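Local structure of transcription termination factor FttA (Methanosarcina mazei, 2XR1) at residues Met276-Leu281 with Trp452-Ile457; Lys149-Phe154 with Pro271-Met276; Glu627-Ala630 with Leu634-Val637; Gly190-Lys193 with Cys199-Leu202. The protein probably terminates transcription genome-wide as a zinc-dependent ribonuclease of the metallo-beta-lactamase superfamily, cutting nascent RNA as it leaves RNA polymerase. One frame throughout, in Å; residues are numbered along the deposited sequence.

Contact 1: Met276-Leu281 with Trp452-Ile457; sequences MVLLQL and WEATAI
Leu278 makes the whole of the apolar contact from the side of Met276-Leu281, reaching with its two methyl branches to three residues of Trp452-Ile457. CD1 lies 3.7 Å from CG of Glu453, so it meets the aliphatic part of that side chain and not the carboxylate. CD2 touches the same Glu453 CG at 4.0 Å and has a wider set of neighbours: it approaches the CB of Ala454 at 4.2 Å and CD1 of Ile457 at 4.0 Å, and also lies near the backbone N of Ala454. CG of Leu278 stands anti to the backbone N (chi1 -176°), which carries both methyls toward the other helix. The two segments run nearly antiparallel, at 168°, and their axes come no closer than 10.8 Å; at that spacing a single leucine provides the bridge. This is an interdomain seam of the beta-CASP nuclease architecture: helix 270-290 belongs to the metallo-beta-lactamase region, helix 451-460 to the beta-CASP region. The zinc-binding His247 is about 9 Å from Ala454, side chain to side chain. No hydrogen bond joins the two segments. The polar end of Glu453 turns instead to the start of helix 146-157, where OE2 accepts hydrogen bonds from Thr147 and Ser145, while OE1 has a weak one from the backbone N of Arg146. Leu278 touches Thr147 of the same helix.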
loop_
_atom_site.group_PDB
_atom_site.type_symbol
_atom_site.label_atom_id
_atom_site.label_comp_id
_atom_site.label_asym_id
_atom_site.label_seq_id
_atom_site.Cartn_x
_atom_site.Cartn_y
_atom_site.Cartn_z
ATOM N N MET B 276 -1.203 -8.645 -28.226
ATOM C CA MET B 276 -0.409 -8.942 -27.055
ATOM C C MET B 276 0.461 -10.187 -27.286
ATOM O O MET B 276 1.647 -10.207 -26.942
ATOM C CB MET B 276 -1.337 -9.185 -25.871
ATOM C CG MET B 276 -0.670 -9.822 -24.650
ATOM S SD MET B 276 -1.748 -9.658 -23.181
ATOM C CE MET B 276 -2.988 -10.929 -23.500
ATOM N N VAL B 277 -0.127 -11.238 -27.851
ATOM C CA VAL B 277 0.648 -12.439 -28.138
ATOM C C VAL B 277 1.757 -12.129 -29.156
ATOM O O VAL B 277 2.911 -12.549 -29.000
ATOM C CB VAL B 277 -0.271 -13.603 -28.629
ATOM C CG1 VAL B 277 0.521 -14.708 -29.343
ATOM C CG2 VAL B 277 -1.033 -14.176 -27.426
ATOM N N LEU B 278 1.396 -11.384 -30.189
ATOM C CA LEU B 278 2.351 -11.023 -31.242
ATOM C C LEU B 278 3.509 -10.244 -30.676
ATOM O O LEU B 278 4.681 -10.596 -30.888
ATOM C CB LEU B 278 1.675 -10.158 -32.297
ATOM C CG LEU B 278 2.555 -9.804 -33.480
ATOM C CD1 LEU B 278 2.894 -11.059 -34.231
ATOM C CD2 LEU B 278 1.861 -8.819 -34.351
ATOM N N LEU B 279 3.185 -9.177 -29.957
ATOM C CA LEU B 279 4.226 -8.326 -29.415
ATOM C C LEU B 279 5.046 -9.011 -28.340
ATOM O O LEU B 279 6.220 -8.762 -28.248
ATOM C CB LEU B 279 3.648 -7.037 -28.851
ATOM C CG LEU B 279 2.985 -6.085 -29.834
ATOM C CD1 LEU B 279 2.393 -4.899 -29.063
ATOM C CD2 LEU B 279 3.969 -5.679 -30.939
ATOM N N GLN B 280 4.439 -9.855 -27.528
ATOM C CA GLN B 280 5.178 -10.542 -26.487
ATOM C C GLN B 280 6.194 -11.518 -27.068
ATOM O O GLN B 280 7.378 -11.482 -26.709
ATOM C CB GLN B 280 4.227 -11.244 -25.523
ATOM C CG GLN B 280 3.510 -10.291 -24.544
ATOM C CD GLN B 280 2.519 -10.996 -23.635
ATOM O OE1 GLN B 280 2.340 -12.191 -23.726
ATOM N NE2 GLN B 280 1.883 -10.253 -22.742
ATOM N N LEU B 281 5.754 -12.389 -27.971
ATOM C CA LEU B 281 6.680 -13.370 -28.560
ATOM C C LEU B 281 7.800 -12.646 -29.242
ATOM O O LEU B 281 8.920 -13.105 -29.222
ATOM C CB LEU B 281 5.996 -14.282 -29.590
ATOM C CG LEU B 281 4.975 -15.269 -29.027
ATOM C CD1 LEU B 281 4.204 -15.996 -30.115
ATOM C CD2 LEU B 281 5.668 -16.273 -28.124
ATOM N N TRP B 452 3.536 -5.358 -40.507
ATOM C CA TRP B 452 2.620 -5.948 -41.468
ATOM C C TRP B 452 1.676 -6.996 -40.857
ATOM O O TRP B 452 0.473 -6.983 -41.091
ATOM C CB TRP B 452 3.427 -6.594 -42.577
ATOM C CG TRP B 452 2.591 -7.186 -43.644
ATOM C CD1 TRP B 452 2.524 -8.479 -43.992
ATOM C CD2 TRP B 452 1.669 -6.481 -44.481
ATOM N NE1 TRP B 452 1.641 -8.639 -45.018
ATOM C CE2 TRP B 452 1.086 -7.427 -45.331
ATOM C CE3 TRP B 452 1.275 -5.132 -44.582
ATOM C CZ2 TRP B 452 0.132 -7.087 -46.303
ATOM C CZ3 TRP B 452 0.326 -4.785 -45.535
ATOM C CH2 TRP B 452 -0.237 -5.770 -46.389
ATOM N N GLU B 453 2.225 -7.929 -40.097
ATOM C CA GLU B 453 1.414 -8.879 -39.345
ATOM C C GLU B 453 0.455 -8.168 -38.378
ATOM O O GLU B 453 -0.706 -8.592 -38.216
ATOM C CB GLU B 453 2.332 -9.844 -38.604
ATOM C CG GLU B 453 1.645 -10.914 -37.752
ATOM C CD GLU B 453 0.617 -11.729 -38.489
ATOM O OE1 GLU B 453 0.930 -12.270 -39.601
ATOM O OE2 GLU B 453 -0.497 -11.827 -37.931
ATOM N N ALA B 454 0.913 -7.072 -37.761
ATOM C CA ALA B 454 0.041 -6.266 -36.875
ATOM C C ALA B 454 -1.113 -5.663 -37.655
ATOM O O ALA B 454 -2.221 -5.528 -37.148
ATOM C CB ALA B 454 0.807 -5.200 -36.202
ATOM N N THR B 455 -0.848 -5.324 -38.905
ATOM C CA THR B 455 -1.845 -4.708 -39.754
ATOM C C THR B 455 -2.836 -5.741 -40.190
ATOM O O THR B 455 -4.016 -5.471 -40.212
ATOM C CB THR B 455 -1.179 -4.052 -40.992
ATOM O OG1 THR B 455 -0.216 -3.064 -40.549
ATOM C CG2 THR B 455 -2.228 -3.400 -41.861
ATOM N N ALA B 456 -2.363 -6.922 -40.568
ATOM C CA ALA B 456 -3.255 -8.050 -40.869
ATOM C C ALA B 456 -4.329 -8.206 -39.786
ATOM O O ALA B 456 -5.498 -8.313 -40.091
ATOM C CB ALA B 456 -2.450 -9.339 -41.020
ATOM N N ILE B 457 -3.928 -8.136 -38.522
ATOM C CA ILE B 457 -4.862 -8.324 -37.414
ATOM C C ILE B 457 -6.001 -7.330 -37.444
ATOM O O ILE B 457 -7.102 -7.682 -37.057
ATOM C CB ILE B 457 -4.137 -8.295 -36.056
ATOM C CG1 ILE B 457 -3.287 -9.562 -35.925
ATOM C CG2 ILE B 457 -5.145 -8.225 -34.923
ATOM C CD1 ILE B 457 -2.011 -9.404 -35.203
#

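Contact 2: Lys149-Phe154 with Pro271-Met276; sequences KNIREF and PTRDLM
Ile151 presents two different branches to Pro271-Met276, one to each member of a charged pair. Its CD1 tip lies 3.5 Å from OD1 of Asp274 and close to the same residue's CA, the two side chains crossing obliquely. Its CG2 methyl sits over the centre of one face of the Arg273 guanidinium, 4.3 Å above the plane. Chi1 of -71° turns CG2 to the guanidinium and, with the CG1-CD1 arm extended, brings CD1 to the carboxylate. The two charged groups are themselves joined, NE of Arg273 to OD1 of Asp274, by a long, weak salt bridge of 3.4 Å, bent to 142° at the hydrogen. The other carboxylate oxygen, OD2, is hydrogen-bonded to NE2 of His461, next to helix 451-460. Farther out, Leu305 of helix 299-306 and Thr308 pack against Arg273, and Ile457 against Asp274. Helix 146-157, in the KH-family part of the chain, is thereby seated on helix 270-290 of the metallo-beta-lactamase region. With aliphatic carbon against both the guanidinium and the carboxylate oxygen, water is probably held back from this side of the pair, which would strengthen an otherwise loose attraction between Arg273 and Asp274.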
loop_
_atom_site.group_PDB
_atom_site.type_symbol
_atom_site.label_atom_id
_atom_site.label_comp_id
_atom_site.label_asym_id
_atom_site.label_seq_id
_atom_site.Cartn_x
_atom_site.Cartn_y
_atom_site.Cartn_z
ATOM N N LYS B 149 -4.497 -17.270 -36.699
ATOM C CA LYS B 149 -4.601 -18.697 -36.979
ATOM C C LYS B 149 -3.818 -19.545 -35.976
ATOM O O LYS B 149 -4.328 -20.565 -35.528
ATOM C CB LYS B 149 -4.210 -18.977 -38.457
ATOM C CG LYS B 149 -3.555 -20.310 -38.791
ATOM C CD LYS B 149 -3.249 -20.401 -40.300
ATOM C CE LYS B 149 -1.887 -21.074 -40.634
ATOM N NZ LYS B 149 -1.904 -22.566 -40.488
ATOM N N ASN B 150 -2.604 -19.133 -35.618
ATOM C CA ASN B 150 -1.789 -19.891 -34.650
ATOM C C ASN B 150 -2.451 -19.951 -33.278
ATOM O O ASN B 150 -2.460 -21.017 -32.639
ATOM C CB ASN B 150 -0.388 -19.295 -34.502
ATOM C CG ASN B 150 0.533 -19.690 -35.618
ATOM O OD1 ASN B 150 0.673 -20.867 -35.941
ATOM N ND2 ASN B 150 1.192 -18.712 -36.202
ATOM N N ILE B 151 -3.005 -18.813 -32.844
ATOM C CA ILE B 151 -3.766 -18.755 -31.595
ATOM C C ILE B 151 -4.991 -19.694 -31.622
ATOM O O ILE B 151 -5.239 -20.453 -30.684
ATOM C CB ILE B 151 -4.235 -17.349 -31.293
ATOM C CG1 ILE B 151 -3.058 -16.475 -30.894
ATOM C CG2 ILE B 151 -5.182 -17.356 -30.159
ATOM C CD1 ILE B 151 -3.413 -14.991 -30.756
ATOM N N ARG B 152 -5.746 -19.659 -32.705
ATOM C CA ARG B 152 -6.902 -20.537 -32.806
ATOM C C ARG B 152 -6.531 -22.003 -32.687
ATOM O O ARG B 152 -7.185 -22.708 -31.955
ATOM C CB ARG B 152 -7.672 -20.266 -34.094
ATOM C CG ARG B 152 -8.420 -18.955 -34.017
ATOM C CD ARG B 152 -8.907 -18.493 -35.364
ATOM N NE ARG B 152 -9.673 -17.252 -35.235
ATOM C CZ ARG B 152 -10.468 -16.758 -36.186
ATOM N NH1 ARG B 152 -10.622 -17.393 -37.358
ATOM N NH2 ARG B 152 -11.138 -15.632 -35.964
ATOM N N GLU B 153 -5.480 -22.435 -33.389
ATOM C CA GLU B 153 -4.979 -23.813 -33.287
ATOM C C GLU B 153 -4.485 -24.140 -31.887
ATOM O O GLU B 153 -4.728 -25.227 -31.392
ATOM C CB GLU B 153 -3.856 -24.080 -34.311
ATOM C CG GLU B 153 -4.369 -24.689 -35.628
ATOM C CD GLU B 153 -3.268 -24.945 -36.639
ATOM O OE1 GLU B 153 -2.369 -24.077 -36.770
ATOM O OE2 GLU B 153 -3.314 -26.016 -37.300
ATOM N N PHE B 154 -3.791 -23.195 -31.258
ATOM C CA PHE B 154 -3.290 -23.351 -29.895
ATOM C C PHE B 154 -4.424 -23.511 -28.865
ATOM O O PHE B 154 -4.308 -24.293 -27.926
ATOM C CB PHE B 154 -2.376 -22.174 -29.531
ATOM C CG PHE B 154 -1.973 -22.156 -28.102
ATOM C CD1 PHE B 154 -0.816 -22.795 -27.694
ATOM C CD2 PHE B 154 -2.779 -21.535 -27.144
ATOM C CE1 PHE B 154 -0.467 -22.805 -26.354
ATOM C CE2 PHE B 154 -2.449 -21.551 -25.814
ATOM C CZ PHE B 154 -1.291 -22.177 -25.408
ATOM N N PRO B 271 -9.014 -7.861 -29.976
ATOM C CA PRO B 271 -7.828 -7.483 -30.721
ATOM C C PRO B 271 -6.599 -7.316 -29.823
ATOM O O PRO B 271 -5.483 -7.645 -30.234
ATOM C CB PRO B 271 -8.219 -6.145 -31.353
ATOM C CG PRO B 271 -9.688 -6.120 -31.280
ATOM C CD PRO B 271 -10.061 -6.837 -30.073
ATOM N N THR B 272 -6.784 -6.802 -28.624
ATOM C CA THR B 272 -5.696 -6.743 -27.694
ATOM C C THR B 272 -5.086 -8.117 -27.523
ATOM O O THR B 272 -3.883 -8.280 -27.476
ATOM C CB THR B 272 -6.179 -6.223 -26.314
ATOM O OG1 THR B 272 -6.634 -4.888 -26.476
ATOM C CG2 THR B 272 -5.095 -6.238 -25.287
ATOM N N ARG B 273 -5.931 -9.116 -27.393
ATOM C CA ARG B 273 -5.452 -10.441 -27.135
ATOM C C ARG B 273 -4.464 -10.833 -28.220
ATOM O O ARG B 273 -3.349 -11.256 -27.944
ATOM C CB ARG B 273 -6.631 -11.380 -27.156
ATOM C CG ARG B 273 -6.405 -12.621 -26.363
ATOM C CD ARG B 273 -6.179 -13.792 -27.208
ATOM N NE ARG B 273 -7.257 -14.104 -28.133
ATOM C CZ ARG B 273 -8.140 -15.101 -27.977
ATOM N NH1 ARG B 273 -8.163 -15.867 -26.868
ATOM N NH2 ARG B 273 -9.035 -15.339 -28.936
ATOM N N ASP B 274 -4.882 -10.653 -29.463
ATOM C CA ASP B 274 -4.059 -11.071 -30.601
ATOM C C ASP B 274 -2.742 -10.290 -30.702
ATOM O O ASP B 274 -1.675 -10.890 -30.966
ATOM C CB ASP B 274 -4.864 -10.926 -31.881
ATOM C CG ASP B 274 -6.062 -11.892 -31.943
ATOM O OD1 ASP B 274 -6.128 -12.856 -31.126
ATOM O OD2 ASP B 274 -6.934 -11.700 -32.839
ATOM N N LEU B 275 -2.810 -8.965 -30.458
ATOM C CA LEU B 275 -1.644 -8.103 -30.542
ATOM C C LEU B 275 -0.682 -8.435 -29.427
ATOM O O LEU B 275 0.505 -8.546 -29.669
ATOM C CB LEU B 275 -2.040 -6.637 -30.508
ATOM C CG LEU B 275 -2.828 -6.174 -31.736
ATOM C CD1 LEU B 275 -3.603 -4.846 -31.528
ATOM C CD2 LEU B 275 -1.891 -6.162 -32.913
ATOM N N MET B 276 -1.203 -8.645 -28.226
ATOM C CA MET B 276 -0.409 -8.942 -27.055
ATOM C C MET B 276 0.461 -10.187 -27.286
ATOM O O MET B 276 1.647 -10.207 -26.942
ATOM C CB MET B 276 -1.337 -9.185 -25.871
ATOM C CG MET B 276 -0.670 -9.822 -24.650
ATOM S SD MET B 276 -1.748 -9.658 -23.181
ATOM C CE MET B 276 -2.988 -10.929 -23.500
#

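Contact 3: Glu627-Ala630 with Leu634-Val637; sequences ETRA and LETV
The guanidinium of Arg629 meets Val637 edge-on: CG2 of the valine lies near its plane, 3.6 Å from NH2 and 3.9 Å from NH1. The carboxylate of Glu635 approaches obliquely, with OE1 4.3 Å from NH1 and well out of the guanidinium plane, so the two opposite charges attract without an N-H directed at the oxygen. The Arg629 and Val637 side chains come from opposite directions. A bend at chi3 of the arginine (70°) turns the guanidinium so that its NH1-NH2 edge meets CG2 of Val637. Strand 627-630 is an outermost strand of one mixed sheet and 636-638 an outermost strand of the other, within this chain; the contact thus spans the two sheets of the metallo-beta-lactamase sandwich, and the chain passes from one to the other through only five residues, 631-635. Phe604 of strand 602-606 touches both Arg629 and Val637. Glu635 has a stronger partner than the arginine, since its OE2 accepts a hydrogen bond from the backbone N of Arg638 of the second subunit. Thr636 makes backbone hydrogen bonds to the second subunit and packs on Thr636 of that chain, which places this edge of the sandwich at the dimer interface.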
loop_
_atom_site.group_PDB
_atom_site.type_symbol
_atom_site.label_atom_id
_atom_site.label_comp_id
_atom_site.label_asym_id
_atom_site.label_seq_id
_atom_site.Cartn_x
_atom_site.Cartn_y
_atom_site.Cartn_z
ATOM N N GLU B 627 -11.141 18.180 -7.861
ATOM C CA GLU B 627 -9.923 17.842 -7.110
ATOM C C GLU B 627 -9.050 16.808 -7.828
ATOM O O GLU B 627 -9.466 15.648 -8.035
ATOM C CB GLU B 627 -10.289 17.295 -5.754
ATOM C CG GLU B 627 -9.109 17.071 -4.856
ATOM C CD GLU B 627 -9.534 16.575 -3.485
ATOM O OE1 GLU B 627 -10.157 17.365 -2.720
ATOM O OE2 GLU B 627 -9.267 15.381 -3.184
ATOM N N THR B 628 -7.845 17.209 -8.221
ATOM C CA THR B 628 -6.989 16.265 -8.938
ATOM C C THR B 628 -5.509 16.372 -8.572
ATOM O O THR B 628 -5.017 17.444 -8.260
ATOM C CB THR B 628 -7.201 16.326 -10.474
ATOM O OG1 THR B 628 -6.028 16.813 -11.112
ATOM C CG2 THR B 628 -8.419 17.177 -10.854
ATOM N N ARG B 629 -4.809 15.255 -8.648
ATOM C CA ARG B 629 -3.451 15.129 -8.165
ATOM C C ARG B 629 -2.689 13.989 -8.868
ATOM O O ARG B 629 -3.280 12.948 -9.186
ATOM C CB ARG B 629 -3.511 14.821 -6.685
ATOM C CG ARG B 629 -2.210 14.284 -6.109
ATOM C CD ARG B 629 -2.094 14.515 -4.564
ATOM N NE ARG B 629 -3.026 13.687 -3.774
ATOM C CZ ARG B 629 -2.921 12.363 -3.595
ATOM N NH1 ARG B 629 -1.930 11.658 -4.163
ATOM N NH2 ARG B 629 -3.829 11.740 -2.838
ATOM N N ALA B 630 -1.375 14.180 -9.065
ATOM C CA ALA B 630 -0.534 13.183 -9.740
ATOM C C ALA B 630 -0.171 12.052 -8.806
ATOM O O ALA B 630 0.194 12.282 -7.641
ATOM C CB ALA B 630 0.706 13.804 -10.273
ATOM N N LEU B 634 4.128 3.584 -5.635
ATOM C CA LEU B 634 4.110 3.012 -4.285
ATOM C C LEU B 634 3.262 3.726 -3.270
ATOM O O LEU B 634 3.254 3.311 -2.136
ATOM C CB LEU B 634 5.511 2.721 -3.704
ATOM C CG LEU B 634 6.357 1.700 -4.462
ATOM C CD1 LEU B 634 7.709 1.631 -3.847
ATOM C CD2 LEU B 634 5.685 0.318 -4.483
ATOM N N GLU B 635 2.531 4.752 -3.676
ATOM C CA GLU B 635 1.491 5.376 -2.861
ATOM C C GLU B 635 0.148 4.710 -3.107
ATOM O O GLU B 635 -0.077 4.126 -4.155
ATOM C CB GLU B 635 1.399 6.872 -3.172
ATOM C CG GLU B 635 2.715 7.620 -2.871
ATOM C CD GLU B 635 2.570 9.113 -2.423
ATOM O OE1 GLU B 635 1.757 9.839 -3.032
ATOM O OE2 GLU B 635 3.293 9.559 -1.472
ATOM N N THR B 636 -0.725 4.726 -2.115
ATOM C CA THR B 636 -2.062 4.179 -2.239
ATOM C C THR B 636 -3.022 5.297 -1.864
ATOM O O THR B 636 -2.918 5.916 -0.841
ATOM C CB THR B 636 -2.336 2.951 -1.303
ATOM O OG1 THR B 636 -1.381 1.940 -1.555
ATOM C CG2 THR B 636 -3.730 2.318 -1.565
ATOM N N VAL B 637 -3.991 5.525 -2.714
ATOM C CA VAL B 637 -4.990 6.527 -2.497
ATOM C C VAL B 637 -6.360 5.877 -2.209
ATOM O O VAL B 637 -6.760 4.905 -2.856
ATOM C CB VAL B 637 -5.082 7.336 -3.759
ATOM C CG1 VAL B 637 -6.401 8.010 -3.823
ATOM C CG2 VAL B 637 -3.940 8.321 -3.817
#

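Contact 4: Gly190-Lys193 with Cys199-Leu202; sequences GGCK and CFLL
A thiol beside an aromatic ring is the striking feature here: SG of Cys192 lies 3.5 Å from CE1 of Phe200 and 4.6 Å from the ring centroid. The line from centroid to sulfur runs 69° off the ring normal, an oblique sulfur-aromatic contact. With chi1 of Cys192 at -67°, SG lies anti to the carbonyl carbon, on the side from which it meets CE1 and CZ of Phe200. Two backbone oxygens join the sulfur around the same end of Phe200. The carbonyl of Gly191 is at the ring edge, near its plane and 4.2 Å from CZ, while O of Gly190 stands obliquely, 3.8 Å from CE2. That Gly190 oxygen also accepts a weak hydrogen bond of 3.1 Å from the backbone N of Cys199, bent to 129°. Gly190-Lys193 leaves strand 185-190 for the loop that leads back into strand 199-203, its antiparallel neighbour in the metallo-beta-lactamase sheet that also holds strands 208-211 and 636-638; backbone hydrogen bonds link Cys199 with Leu189 and Leu201 with Thr187. At Gly191 the chain takes a positive phi, and the absence of a side chain there avoids a jam against the carbonyl O of Gly190 and crowding of the Phe200 ring. Gly191 is tied by a backbone hydrogen bond to His607, a ligand of the second zinc ion, and its N is bonded to OE2 of Glu194 in the same hairpin loop. Leu631 packs on both Cys192 and Phe200, and Phe352 of the facing sheet also touches the aromatic ring. The side chain of Phe200 lies about 7 Å from that of His250, another zinc ligand.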
loop_
_atom_site.group_PDB
_atom_site.type_symbol
_atom_site.label_atom_id
_atom_site.label_comp_id
_atom_site.label_asym_id
_atom_site.label_seq_id
_atom_site.Cartn_x
_atom_site.Cartn_y
_atom_site.Cartn_z
ATOM N N GLY B 190 3.798 1.200 -10.849
ATOM C CA GLY B 190 4.645 1.701 -11.907
ATOM C C GLY B 190 3.775 2.522 -12.833
ATOM O O GLY B 190 2.597 2.301 -12.885
ATOM N N GLY B 191 4.357 3.447 -13.575
ATOM C CA GLY B 191 3.599 4.253 -14.522
ATOM C C GLY B 191 3.201 5.624 -13.984
ATOM O O GLY B 191 2.323 6.296 -14.548
ATOM N N CYS B 192 3.875 6.051 -12.917
ATOM C CA CYS B 192 3.543 7.299 -12.260
ATOM C C CYS B 192 4.729 8.236 -12.306
ATOM O O CYS B 192 5.847 7.879 -11.925
ATOM C CB CYS B 192 3.041 7.039 -10.828
ATOM S SG CYS B 192 1.399 6.149 -10.847
ATOM N N LYS B 193 4.474 9.438 -12.807
ATOM C CA LYS B 193 5.530 10.441 -13.015
ATOM C C LYS B 193 6.587 9.893 -13.955
ATOM O O LYS B 193 7.732 10.325 -13.936
ATOM C CB LYS B 193 6.130 10.905 -11.686
ATOM C CG LYS B 193 5.169 11.711 -10.810
ATOM C CD LYS B 193 5.841 12.072 -9.500
ATOM C CE LYS B 193 5.064 13.060 -8.632
ATOM N NZ LYS B 193 3.838 12.463 -8.053
ATOM N N CYS B 199 1.193 -0.176 -14.156
ATOM C CA CYS B 199 0.753 -1.291 -13.332
ATOM C C CYS B 199 0.076 -0.710 -12.075
ATOM O O CYS B 199 0.704 0.051 -11.344
ATOM C CB CYS B 199 1.946 -2.159 -12.937
ATOM S SG CYS B 199 1.477 -3.629 -12.005
ATOM N N PHE B 200 -1.204 -1.006 -11.866
ATOM C CA PHE B 200 -1.980 -0.392 -10.804
ATOM C C PHE B 200 -2.767 -1.465 -10.069
ATOM O O PHE B 200 -3.202 -2.477 -10.636
ATOM C CB PHE B 200 -2.936 0.656 -11.396
ATOM C CG PHE B 200 -2.241 1.841 -11.950
ATOM C CD1 PHE B 200 -1.967 2.965 -11.128
ATOM C CD2 PHE B 200 -1.792 1.845 -13.246
ATOM C CE1 PHE B 200 -1.283 4.059 -11.620
ATOM C CE2 PHE B 200 -1.075 2.959 -13.747
ATOM C CZ PHE B 200 -0.826 4.066 -12.935
ATOM N N LEU B 201 -2.990 -1.263 -8.790
ATOM C CA LEU B 201 -3.806 -2.232 -8.046
ATOM C C LEU B 201 -5.050 -1.528 -7.589
ATOM O O LEU B 201 -4.928 -0.535 -6.947
ATOM C CB LEU B 201 -3.051 -2.779 -6.864
ATOM C CG LEU B 201 -3.748 -3.955 -6.202
ATOM C CD1 LEU B 201 -3.586 -5.169 -7.067
ATOM C CD2 LEU B 201 -3.217 -4.143 -4.688
ATOM N N LEU B 202 -6.227 -2.019 -7.969
ATOM C CA LEU B 202 -7.503 -1.534 -7.454
ATOM C C LEU B 202 -7.939 -2.569 -6.457
ATOM O O LEU B 202 -7.923 -3.734 -6.761
ATOM C CB LEU B 202 -8.521 -1.425 -8.580
ATOM C CG LEU B 202 -10.000 -1.238 -8.277
ATOM C CD1 LEU B 202 -10.316 0.071 -7.552
ATOM C CD2 LEU B 202 -10.726 -1.339 -9.640
#

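From the N terminus, contact 2 opens first, at 149-154 in KH-family sequence, and closes at 271-276, tying that helix to the metallo-beta-lactamase region. Within this long loop, contact 4 closes a short hairpin, 190-202. Contact 1 starts at Met276, where contact 2 ends, and closes a second long loop at 452-457, joining the metallo-beta-lactamase and beta-CASP regions; the two contacts share helix 270-290 and touch through Ile151 with Val277 and Ile457 with Leu275. Contact 3 closes the shortest loop and joins the two sheets. It lies about 34 Å from contact 1, centre to centre, but about 10 Å from contact 4, which it touches at Ala630 and Lys193. No loops cross.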